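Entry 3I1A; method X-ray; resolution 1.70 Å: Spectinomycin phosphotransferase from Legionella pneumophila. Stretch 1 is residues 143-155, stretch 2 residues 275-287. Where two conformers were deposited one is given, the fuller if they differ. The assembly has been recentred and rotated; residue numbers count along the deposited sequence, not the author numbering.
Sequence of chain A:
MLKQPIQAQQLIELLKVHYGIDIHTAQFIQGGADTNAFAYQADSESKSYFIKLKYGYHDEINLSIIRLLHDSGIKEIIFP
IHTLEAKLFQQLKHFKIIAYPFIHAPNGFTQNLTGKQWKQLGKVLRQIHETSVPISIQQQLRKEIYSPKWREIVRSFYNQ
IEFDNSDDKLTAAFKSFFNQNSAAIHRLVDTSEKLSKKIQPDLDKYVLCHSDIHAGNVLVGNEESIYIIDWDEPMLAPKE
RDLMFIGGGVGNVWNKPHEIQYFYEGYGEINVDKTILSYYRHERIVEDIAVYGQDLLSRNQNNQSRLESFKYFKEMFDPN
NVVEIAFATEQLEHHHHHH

Stretch 1 (143-155) KEIYSPKWREIVR
Stretch 2, residues 275-287: TILSYYRHERIVE

Stretch 2 is helical throughout, 275-287, and belongs to a longer helix. Stretch 1 arrives as an irregular segment and becomes helical at Lys-149. Tyr-146 has left-handed backbone angles (phi/psi 53/42) just before the turn into the helix, and Ser-147 caps what follows, its OG accepting from Lys-149 N at 3.1 Å. The two helices run in broadly the same direction, crossing at 53° with axes 9.0 Å apart at closest approach. The register is set at the end of stretch 2: Trp-150 CA lies 5.4 Å from Glu-287 CA, and Arg-151 CA 6.3 Å from Val-286 CA. The contact buries 554 Å² in all, and Trp-150, Tyr-146 and Tyr-279 are among the residues that cover most.

Trp-150 points its CA-to-CB bond toward the partner helix (chi1 m, -49°; chi2 106°). The indole lays one face against an aliphatic stem: Glu-287 CG (chi1 -93°, chi2 t) sits 3.4 Å from the centroid of the five-membered ring, 19° off its normal, a CH-pi contact. Glu-283 OE2 (chi1 t, chi2 p, chi3 21°) approaches the ring edge instead, 3.5 Å from Trp-150 CD1. At the base of the tryptophan, against CB and the backbone, Val-286 (chi1 t) gives an apolar surface: its CG1 lies 4.1 Å from Trp-150 CB and 3.8 Å from Val-154 CG2.

Tyr-146 (chi1 m, chi2 -77°) starts sideways, but its ring reaches the helix and turns an edge toward the face of Tyr-279 (chi1 t, chi2 73°), offset. The centroids are 5.2 Å apart and the planes at 61°, with Tyr-146 CD1 3.4 Å from Tyr-279 CE2. Glu-144 (chi1 t, chi2 p) serves both stretches: its OE2 accepts from Tyr-146 N at 2.9 Å within its own stretch, while its OE1 accepts a short 2.6 Å hydrogen bond from Tyr-280 OH (chi1 m, chi2 -60°).

Arg-151 (m, t, m; chi4 -78°) ties these parts together. Its NH1 forms a salt bridge to Glu-283 OE1 at 2.8 Å and donates to Tyr-279 OH at 3.3 Å, while NH2 donates to Tyr-146 O at 3.2 Å. Both cross-stretch partners meet the guanidinium at its edge, near its plane, where N-H groups can donate.

Waters bridge polar groups of the two stretches. Water 2 accepts from Arg-151 N at 2.9 Å and donates to Ser-147 O at 2.8 Å and Glu-283 OE2 at 2.7 Å; water 1 links Glu-144 OE2 (2.8 Å) to Tyr-279 OH (2.7 Å). The rule is economical: aromatic and aliphatic surfaces supply the packing, while one arginine, two acids (Glu-144 and Glu-283) and two tyrosine hydroxyls make the direct polar links.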

# COMPACT_ATOMS: atom_id res chain seq x y z
N LYS A 143 -14.92 2.31 -3.64
CA LYS A 143 -15.49 3.00 -2.49
C LYS A 143 -15.45 2.13 -1.24
O LYS A 143 -15.60 0.91 -1.32
CB LYS A 143 -16.95 3.38 -2.79
CG LYS A 143 -17.22 4.83 -3.20
CD LYS A 143 -16.63 5.22 -4.53
CE LYS A 143 -17.34 4.54 -5.69
NZ LYS A 143 -16.79 5.05 -6.97
N GLU A 144 -15.24 2.75 -0.09
CA GLU A 144 -15.27 1.99 1.16
C GLU A 144 -16.71 1.53 1.34
O GLU A 144 -17.64 2.34 1.31
CB GLU A 144 -14.89 2.88 2.35
CG GLU A 144 -14.96 2.19 3.71
CD GLU A 144 -14.05 0.97 3.76
OE1 GLU A 144 -12.83 1.19 3.76
OE2 GLU A 144 -14.57 -0.18 3.77
N ILE A 145 -16.90 0.22 1.51
CA ILE A 145 -18.25 -0.31 1.77
C ILE A 145 -18.34 -1.16 3.04
O ILE A 145 -19.36 -1.82 3.29
CB ILE A 145 -18.80 -1.13 0.57
CG1 ILE A 145 -17.91 -2.33 0.27
CG2 ILE A 145 -18.90 -0.23 -0.66
CD1 ILE A 145 -18.50 -3.22 -0.84
N TYR A 146 -17.28 -1.12 3.85
CA TYR A 146 -17.20 -1.85 5.11
C TYR A 146 -17.50 -3.33 4.94
O TYR A 146 -18.20 -3.94 5.74
CB TYR A 146 -18.16 -1.20 6.12
CG TYR A 146 -17.76 0.23 6.41
CD1 TYR A 146 -16.69 0.51 7.25
CD2 TYR A 146 -18.39 1.31 5.78
CE1 TYR A 146 -16.25 1.81 7.46
CE2 TYR A 146 -17.95 2.64 6.00
CZ TYR A 146 -16.87 2.86 6.84
OH TYR A 146 -16.41 4.14 7.08
N SER A 147 -16.94 -3.90 3.87
CA SER A 147 -17.15 -5.29 3.56
C SER A 147 -16.80 -6.23 4.70
O SER A 147 -15.79 -6.05 5.38
CB SER A 147 -16.32 -5.67 2.33
OG SER A 147 -16.36 -7.07 2.12
N PRO A 148 -17.64 -7.24 4.94
CA PRO A 148 -17.43 -8.21 6.00
C PRO A 148 -16.62 -9.42 5.49
O PRO A 148 -16.36 -10.35 6.25
CB PRO A 148 -18.86 -8.60 6.38
CG PRO A 148 -19.51 -8.67 5.02
CD PRO A 148 -19.02 -7.35 4.41
N LYS A 149 -16.20 -9.38 4.22
CA LYS A 149 -15.45 -10.48 3.60
C LYS A 149 -14.37 -11.10 4.47
O LYS A 149 -14.36 -12.32 4.70
CB LYS A 149 -14.80 -10.04 2.29
CG LYS A 149 -13.92 -11.14 1.67
CD LYS A 149 -13.38 -10.79 0.30
CE LYS A 149 -12.65 -11.98 -0.30
NZ LYS A 149 -12.33 -11.80 -1.75
N TRP A 150 -13.46 -10.27 4.95
CA TRP A 150 -12.34 -10.73 5.77
C TRP A 150 -12.76 -11.19 7.15
O TRP A 150 -12.22 -12.16 7.68
CB TRP A 150 -11.30 -9.62 5.87
CG TRP A 150 -11.00 -9.07 4.53
CD1 TRP A 150 -11.40 -7.86 4.02
CD2 TRP A 150 -10.27 -9.73 3.49
NE1 TRP A 150 -10.95 -7.73 2.72
CE2 TRP A 150 -10.26 -8.86 2.37
CE3 TRP A 150 -9.62 -10.97 3.40
CZ2 TRP A 150 -9.62 -9.19 1.18
CZ3 TRP A 150 -8.98 -11.30 2.21
CH2 TRP A 150 -8.99 -10.41 1.11
N ARG A 151 -13.72 -10.49 7.75
CA ARG A 151 -14.17 -10.91 9.05
C ARG A 151 -14.76 -12.32 8.94
O ARG A 151 -14.56 -13.14 9.82
CB ARG A 151 -15.22 -9.94 9.59
CG ARG A 151 -14.65 -8.58 9.95
CD ARG A 151 -15.66 -7.72 10.68
NE ARG A 151 -16.70 -7.21 9.80
CZ ARG A 151 -16.56 -6.18 8.97
NH1 ARG A 151 -15.38 -5.56 8.88
NH2 ARG A 151 -17.60 -5.75 8.26
N GLU A 152 -15.47 -12.58 7.86
CA GLU A 152 -16.08 -13.89 7.66
C GLU A 152 -15.01 -14.96 7.50
O GLU A 152 -15.11 -16.04 8.09
CB GLU A 152 -17.00 -13.89 6.44
CG GLU A 152 -18.21 -12.96 6.60
CD GLU A 152 -19.12 -12.93 5.39
OE1 GLU A 152 -18.62 -13.00 4.24
OE2 GLU A 152 -20.35 -12.82 5.58
N ILE A 153 -13.98 -14.66 6.72
CA ILE A 153 -12.90 -15.63 6.51
C ILE A 153 -12.22 -15.98 7.82
O ILE A 153 -11.94 -17.15 8.08
CB ILE A 153 -11.85 -15.08 5.52
CG1 ILE A 153 -12.43 -15.09 4.11
CG2 ILE A 153 -10.59 -15.95 5.56
CD1 ILE A 153 -11.63 -14.24 3.13
N VAL A 154 -11.95 -15.00 8.67
CA VAL A 154 -11.30 -15.34 9.92
C VAL A 154 -12.23 -16.20 10.78
O VAL A 154 -11.78 -17.08 11.50
CB VAL A 154 -10.85 -14.08 10.73
CG1 VAL A 154 -10.24 -14.50 12.03
CG2 VAL A 154 -9.80 -13.28 9.92
N ARG A 155 -13.54 -15.95 10.70
CA ARG A 155 -14.44 -16.79 11.51
C ARG A 155 -14.43 -18.21 10.97
O ARG A 155 -14.61 -19.15 11.75
CB ARG A 155 -15.88 -16.24 11.51
CG ARG A 155 -16.00 -14.91 12.20
CD ARG A 155 -17.44 -14.53 12.50
NE ARG A 155 -17.54 -13.10 12.79
CZ ARG A 155 -17.91 -12.20 11.88
NH1 ARG A 155 -18.22 -12.57 10.65
NH2 ARG A 155 -17.97 -10.91 12.21
N THR A 275 -13.96 6.38 16.15
CA THR A 275 -14.62 5.12 15.89
C THR A 275 -14.15 4.58 14.54
O THR A 275 -13.87 3.40 14.39
CB THR A 275 -16.15 5.29 15.87
OG1 THR A 275 -16.58 5.79 17.16
CG2 THR A 275 -16.82 3.98 15.58
N ILE A 276 -14.06 5.46 13.55
CA ILE A 276 -13.60 5.00 12.26
C ILE A 276 -12.11 4.68 12.31
O ILE A 276 -11.66 3.72 11.69
CB ILE A 276 -13.87 6.03 11.14
CG1 ILE A 276 -15.38 6.34 11.07
CG2 ILE A 276 -13.44 5.44 9.78
CD1 ILE A 276 -15.73 7.43 10.04
N LEU A 277 -11.34 5.46 13.07
CA LEU A 277 -9.90 5.20 13.16
C LEU A 277 -9.67 3.82 13.83
O LEU A 277 -8.82 3.04 13.39
CB LEU A 277 -9.20 6.28 13.99
CG LEU A 277 -7.66 6.30 13.91
CD1 LEU A 277 -7.21 7.00 12.64
CD2 LEU A 277 -7.11 7.08 15.11
N SER A 278 -10.42 3.54 14.89
CA SER A 278 -10.26 2.25 15.58
C SER A 278 -10.75 1.10 14.68
O SER A 278 -10.17 0.02 14.67
CB SER A 278 -11.03 2.24 16.90
OG SER A 278 -10.81 1.01 17.59
N TYR A 279 -11.82 1.35 13.93
CA TYR A 279 -12.34 0.34 13.00
C TYR A 279 -11.25 -0.08 12.00
O TYR A 279 -11.03 -1.28 11.77
CB TYR A 279 -13.52 0.88 12.20
CG TYR A 279 -13.86 -0.01 11.02
CD1 TYR A 279 -14.49 -1.23 11.22
CD2 TYR A 279 -13.48 0.34 9.72
CE1 TYR A 279 -14.73 -2.10 10.15
CE2 TYR A 279 -13.71 -0.52 8.64
CZ TYR A 279 -14.34 -1.74 8.87
OH TYR A 279 -14.57 -2.57 7.82
N TYR A 280 -10.59 0.89 11.38
CA TYR A 280 -9.57 0.55 10.40
C TYR A 280 -8.38 -0.20 10.98
O TYR A 280 -7.89 -1.13 10.37
CB TYR A 280 -9.08 1.80 9.66
CG TYR A 280 -9.99 2.18 8.51
CD1 TYR A 280 -10.22 1.30 7.46
CD2 TYR A 280 -10.61 3.43 8.47
CE1 TYR A 280 -11.04 1.64 6.40
CE2 TYR A 280 -11.42 3.79 7.42
CZ TYR A 280 -11.64 2.90 6.38
OH TYR A 280 -12.41 3.24 5.28
N ARG A 281 -7.92 0.20 12.17
CA ARG A 281 -6.77 -0.48 12.78
C ARG A 281 -7.11 -1.93 13.11
O ARG A 281 -6.26 -2.80 12.94
CB ARG A 281 -6.31 0.23 14.03
CG ARG A 281 -5.71 1.58 13.72
CD ARG A 281 -5.20 2.24 14.99
NE ARG A 281 -4.41 3.42 14.64
CZ ARG A 281 -4.02 4.34 15.52
NH1 ARG A 281 -4.35 4.23 16.80
NH2 ARG A 281 -3.30 5.38 15.10
N HIS A 282 -8.33 -2.19 13.56
CA HIS A 282 -8.71 -3.57 13.85
C HIS A 282 -8.95 -4.33 12.54
O HIS A 282 -8.47 -5.45 12.38
CB HIS A 282 -9.99 -3.64 14.72
CG HIS A 282 -9.77 -3.25 16.16
ND1 HIS A 282 -9.59 -1.95 16.57
CD2 HIS A 282 -9.66 -4.01 17.28
CE1 HIS A 282 -9.38 -1.91 17.87
NE2 HIS A 282 -9.42 -3.15 18.33
N GLU A 283 -9.67 -3.72 11.61
CA GLU A 283 -9.99 -4.38 10.34
C GLU A 283 -8.77 -4.68 9.47
O GLU A 283 -8.72 -5.71 8.80
CB GLU A 283 -10.99 -3.53 9.56
CG GLU A 283 -11.31 -4.02 8.15
CD GLU A 283 -11.97 -5.39 8.07
OE1 GLU A 283 -12.57 -5.86 9.06
OE2 GLU A 283 -11.91 -5.99 6.98
N ARG A 284 -7.78 -3.79 9.46
CA ARG A 284 -6.60 -4.09 8.65
C ARG A 284 -5.90 -5.34 9.20
O ARG A 284 -5.38 -6.14 8.42
CB ARG A 284 -5.61 -2.93 8.66
CG ARG A 284 -4.53 -3.08 7.59
CD ARG A 284 -3.59 -1.86 7.59
NE ARG A 284 -2.58 -1.99 6.55
CZ ARG A 284 -1.43 -2.64 6.69
NH1 ARG A 284 -1.14 -3.24 7.85
NH2 ARG A 284 -0.60 -2.74 5.65
N ILE A 285 -5.91 -5.52 10.52
CA ILE A 285 -5.27 -6.72 11.11
C ILE A 285 -6.10 -7.95 10.75
O ILE A 285 -5.56 -9.02 10.42
CB ILE A 285 -5.11 -6.57 12.64
CG1 ILE A 285 -4.23 -5.36 12.94
CG2 ILE A 285 -4.48 -7.83 13.25
CD1 ILE A 285 -4.17 -4.94 14.39
N VAL A 286 -7.42 -7.82 10.80
CA VAL A 286 -8.30 -8.92 10.42
C VAL A 286 -8.01 -9.37 8.99
O VAL A 286 -7.97 -10.57 8.71
CB VAL A 286 -9.78 -8.51 10.54
CG1 VAL A 286 -10.68 -9.56 9.88
CG2 VAL A 286 -10.14 -8.33 12.00
N GLU A 287 -7.80 -8.39 8.10
CA GLU A 287 -7.49 -8.64 6.69
C GLU A 287 -6.21 -9.47 6.57
O GLU A 287 -6.14 -10.43 5.80
CB GLU A 287 -7.35 -7.30 5.93
CG GLU A 287 -8.64 -6.82 5.27
CD GLU A 287 -8.71 -5.31 5.04
OE1 GLU A 287 -7.70 -4.72 4.60
OE2 GLU A 287 -9.78 -4.72 5.30
O HOH W 1 -13.35 -2.06 5.50
O HOH W 2 -13.92 -7.79 6.60
O HOH W 3 -13.36 -4.69 4.89